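Hypothetical protein EF0647 (Enterococcus faecalis, PDB 1Z7U) probably binds DNA as a winged helix-turn-helix transcriptional regulator of the HxlR type, although its precise function is unknown. Local coordinates at residues A[26-31]-A[87-92]. Residues are numbered along the deposited sequence; the frame is centred on the assembly and turned at random.
Sequences SLMDEL and YALYDA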
ATOM      1  N   SER A  26      14.287   1.933   2.163  1.00 25.09           N
ATOM      2  CA  SER A  26      15.404   2.895   2.107  1.00 25.66           C
ATOM      3  C   SER A  26      16.165   2.833   0.783  1.00 25.64           C
ATOM      4  O   SER A  26      16.501   3.865   0.216  1.00 25.58           O
ATOM      5  CB  SER A  26      16.377   2.679   3.262  1.00 25.53           C
ATOM      6  OG  SER A  26      15.759   3.006   4.488  1.00 27.12           O
ATOM      7  N   LEU A  27      16.438   1.620   0.317  1.00 26.06           N
ATOM      8  CA  LEU A  27      17.080   1.393  -0.980  1.00 27.05           C
ATOM      9  C   LEU A  27      16.323   2.045  -2.120  1.00 27.94           C
ATOM     10  O   LEU A  27      16.917   2.722  -2.960  1.00 27.59           O
ATOM     11  CB  LEU A  27      17.201  -0.103  -1.249  1.00 26.93           C
ATOM     12  CG  LEU A  27      18.578  -0.773  -1.269  1.00 28.23           C
ATOM     13  CD1 LEU A  27      19.666   0.076  -0.667  1.00 28.13           C
ATOM     14  CD2 LEU A  27      18.525  -2.127  -0.585  1.00 27.62           C
HETATM   15  N   MSE A  28      15.010   1.821  -2.142  1.00 29.04           N
HETATM   16  CA  MSE A  28      14.119   2.412  -3.122  1.00 31.33           C
HETATM   17  C   MSE A  28      14.128   3.950  -3.077  1.00 29.89           C
HETATM   18  O   MSE A  28      14.126   4.596  -4.136  1.00 29.78           O
HETATM   19  CB  MSE A  28      12.704   1.852  -2.938  1.00 30.47           C
HETATM   20  CG  MSE A  28      11.644   2.532  -3.775  1.00 32.58           C
HETATM   21 SE   MSE A  28       9.919   1.587  -3.758  1.00 39.91          SE
HETATM   22  CE  MSE A  28      10.354   0.174  -5.120  1.00 33.62           C
ATOM     23  N   ASP A  29      14.127   4.518  -1.864  1.00 29.26           N
ATOM     24  CA  ASP A  29      14.247   5.970  -1.667  1.00 28.84           C
ATOM     25  C   ASP A  29      15.535   6.510  -2.296  1.00 28.92           C
ATOM     26  O   ASP A  29      15.517   7.542  -2.962  1.00 28.95           O
ATOM     27  CB  ASP A  29      14.227   6.339  -0.181  1.00 28.46           C
ATOM     28  CG  ASP A  29      12.816   6.492   0.388  1.00 28.95           C
ATOM     29  OD1 ASP A  29      11.843   6.611  -0.374  1.00 27.57           O
ATOM     30  OD2 ASP A  29      12.683   6.498   1.633  1.00 31.00           O
ATOM     31  N   GLU A  30      16.642   5.797  -2.094  1.00 28.94           N
ATOM     32  CA  GLU A  30      17.940   6.194  -2.662  1.00 29.49           C
ATOM     33  C   GLU A  30      17.948   6.112  -4.176  1.00 28.98           C
ATOM     34  O   GLU A  30      18.456   6.998  -4.839  1.00 28.86           O
ATOM     35  CB  GLU A  30      19.082   5.343  -2.102  1.00 29.41           C
ATOM     36  CG  GLU A  30      19.404   5.604  -0.639  1.00 32.19           C
ATOM     37  CD  GLU A  30      19.790   7.054  -0.371  1.00 35.04           C
ATOM     38  OE1 GLU A  30      20.482   7.646  -1.232  1.00 37.39           O
ATOM     39  OE2 GLU A  30      19.397   7.596   0.692  1.00 35.24           O
ATOM     40  N   LEU A  31      17.369   5.049  -4.719  1.00 29.06           N
ATOM     41  CA  LEU A  31      17.324   4.869  -6.167  1.00 29.15           C
ATOM     42  C   LEU A  31      16.350   5.812  -6.852  1.00 29.32           C
ATOM     43  O   LEU A  31      16.558   6.202  -8.005  1.00 29.17           O
ATOM     44  CB  LEU A  31      17.026   3.410  -6.529  1.00 28.82           C
ATOM     45  CG  LEU A  31      18.054   2.389  -6.034  1.00 29.09           C
ATOM     46  CD1 LEU A  31      17.685   0.979  -6.470  1.00 28.89           C
ATOM     47  CD2 LEU A  31      19.463   2.737  -6.498  1.00 27.71           C
ATOM     48  N   TYR A  87       9.508   2.368 -10.186  1.00 22.93           N
ATOM     49  CA  TYR A  87       8.898   3.686 -10.084  1.00 23.19           C
ATOM     50  C   TYR A  87       7.394   3.642  -9.783  1.00 22.61           C
ATOM     51  O   TYR A  87       6.897   4.443  -8.994  1.00 23.16           O
ATOM     52  CB  TYR A  87       9.154   4.493 -11.369  1.00 23.83           C
ATOM     53  CG  TYR A  87      10.550   5.070 -11.446  1.00 24.57           C
ATOM     54  CD1 TYR A  87      10.936   6.111 -10.599  1.00 26.98           C
ATOM     55  CD2 TYR A  87      11.477   4.580 -12.348  1.00 24.42           C
ATOM     56  CE1 TYR A  87      12.210   6.643 -10.645  1.00 26.82           C
ATOM     57  CE2 TYR A  87      12.762   5.113 -12.414  1.00 26.57           C
ATOM     58  CZ  TYR A  87      13.116   6.148 -11.560  1.00 26.21           C
ATOM     59  OH  TYR A  87      14.375   6.691 -11.608  1.00 25.88           O
ATOM     60  N   ALA A  88       6.671   2.721 -10.415  1.00 21.98           N
ATOM     61  CA  ALA A  88       5.243   2.580 -10.163  1.00 21.53           C
ATOM     62  C   ALA A  88       4.958   2.193  -8.704  1.00 21.40           C
ATOM     63  O   ALA A  88       4.035   2.733  -8.108  1.00 21.46           O
ATOM     64  CB  ALA A  88       4.595   1.579 -11.136  1.00 21.46           C
ATOM     65  N   LEU A  89       5.760   1.283  -8.133  1.00 21.16           N
ATOM     66  CA  LEU A  89       5.578   0.870  -6.729  1.00 20.62           C
ATOM     67  C   LEU A  89       5.974   1.994  -5.778  1.00 21.21           C
ATOM     68  O   LEU A  89       5.305   2.238  -4.768  1.00 20.95           O
ATOM     69  CB  LEU A  89       6.353  -0.406  -6.407  1.00 20.19           C
ATOM     70  CG  LEU A  89       6.145  -1.062  -5.023  1.00 20.53           C
ATOM     71  CD1 LEU A  89       4.674  -1.338  -4.680  1.00 17.21           C
ATOM     72  CD2 LEU A  89       6.921  -2.362  -4.988  1.00 19.18           C
ATOM     73  N   TYR A  90       7.053   2.697  -6.119  1.00 21.99           N
ATOM     74  CA  TYR A  90       7.423   3.894  -5.386  1.00 22.48           C
ATOM     75  C   TYR A  90       6.241   4.855  -5.248  1.00 22.82           C
ATOM     76  O   TYR A  90       5.983   5.351  -4.161  1.00 23.50           O
ATOM     77  CB  TYR A  90       8.627   4.599  -6.022  1.00 22.63           C
ATOM     78  CG  TYR A  90       9.005   5.851  -5.268  1.00 22.97           C
ATOM     79  CD1 TYR A  90       9.957   5.817  -4.265  1.00 22.25           C
ATOM     80  CD2 TYR A  90       8.366   7.065  -5.533  1.00 22.50           C
ATOM     81  CE1 TYR A  90      10.282   6.968  -3.550  1.00 22.78           C
ATOM     82  CE2 TYR A  90       8.677   8.203  -4.832  1.00 22.91           C
ATOM     83  CZ  TYR A  90       9.646   8.150  -3.849  1.00 23.06           C
ATOM     84  OH  TYR A  90       9.970   9.299  -3.155  1.00 26.03           O
ATOM     85  N   ASP A  91       5.536   5.110  -6.351  1.00 23.51           N
ATOM     86  CA  ASP A  91       4.356   5.990  -6.380  1.00 23.88           C
ATOM     87  C   ASP A  91       3.171   5.493  -5.551  1.00 22.97           C
ATOM     88  O   ASP A  91       2.513   6.289  -4.878  1.00 22.99           O
ATOM     89  CB  ASP A  91       3.886   6.199  -7.821  1.00 25.06           C
ATOM     90  CG  ASP A  91       4.820   7.098  -8.632  1.00 28.53           C
ATOM     91  OD1 ASP A  91       5.724   7.760  -8.052  1.00 30.66           O
ATOM     92  OD2 ASP A  91       4.621   7.157  -9.874  1.00 33.19           O
ATOM     93  N   ALA A  92       2.889   4.190  -5.622  1.00 22.31           N
ATOM     94  CA  ALA A  92       1.839   3.557  -4.801  1.00 21.30           C
ATOM     95  C   ALA A  92       2.164   3.673  -3.320  1.00 20.92           C
ATOM     96  O   ALA A  92       1.289   3.971  -2.511  1.00 20.93           O
ATOM     97  CB  ALA A  92       1.648   2.077  -5.188  1.00 20.48           C
TER
HETATM   98  O   HOH W   1      16.473   5.068 -10.633  1.00 26.10           O
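Segments 26-31 and 87-92, of helices 24-33 and 84-110, cross at -113° with their axes 10.8 Å apart, and M28 and Y90, whose CA atoms face each other at 7.2 Å, carry most of the contact. M28 is a selenomethionine whose CG stands anti to the backbone N (chi1 172°), and the chain runs on extended to SE before bending at its last torsion. Its selenium lies against the second helix, 3.8 Å from Y90 CA, while the terminal CE turns to L89 CB at 4.2 Å. Y90 reaches back the other way, also with CG anti to its backbone N, and passes the M28 chain obliquely. M28 CG meets the edge of the ring, near its plane, 3.7 Å from Y90 CD1. Farther along the same edge, D29 OD1 comes within 3.6 Å of Y90 CE1, the carboxylate plane turned 73° from that of the ring. This is a contact without a direct hydrogen bond; the same OD1 makes a salt bridge to K8 of the second subunit, which also packs on Y90. The Y90 ring additionally stacks with F32, just beyond the first segment. At the margin, one water joins the helices: it donates to L31 O over 2.9 Å and is hydrogen-bonded to Y87 OH at 2.8 Å, spanning a pair that does not bond directly. Within the chain, M28 and Y87 both touch L82 of strand 77-82, whereas L89 packs across the dimer interface on L96 of the second subunit. The contact thus seats an early helix of the winged helix-turn-helix domain against the start of the long C-terminal helix 84-110 that follows the wing hairpin, beside the dimer interface, as in HxlR- and MarR-type regulators.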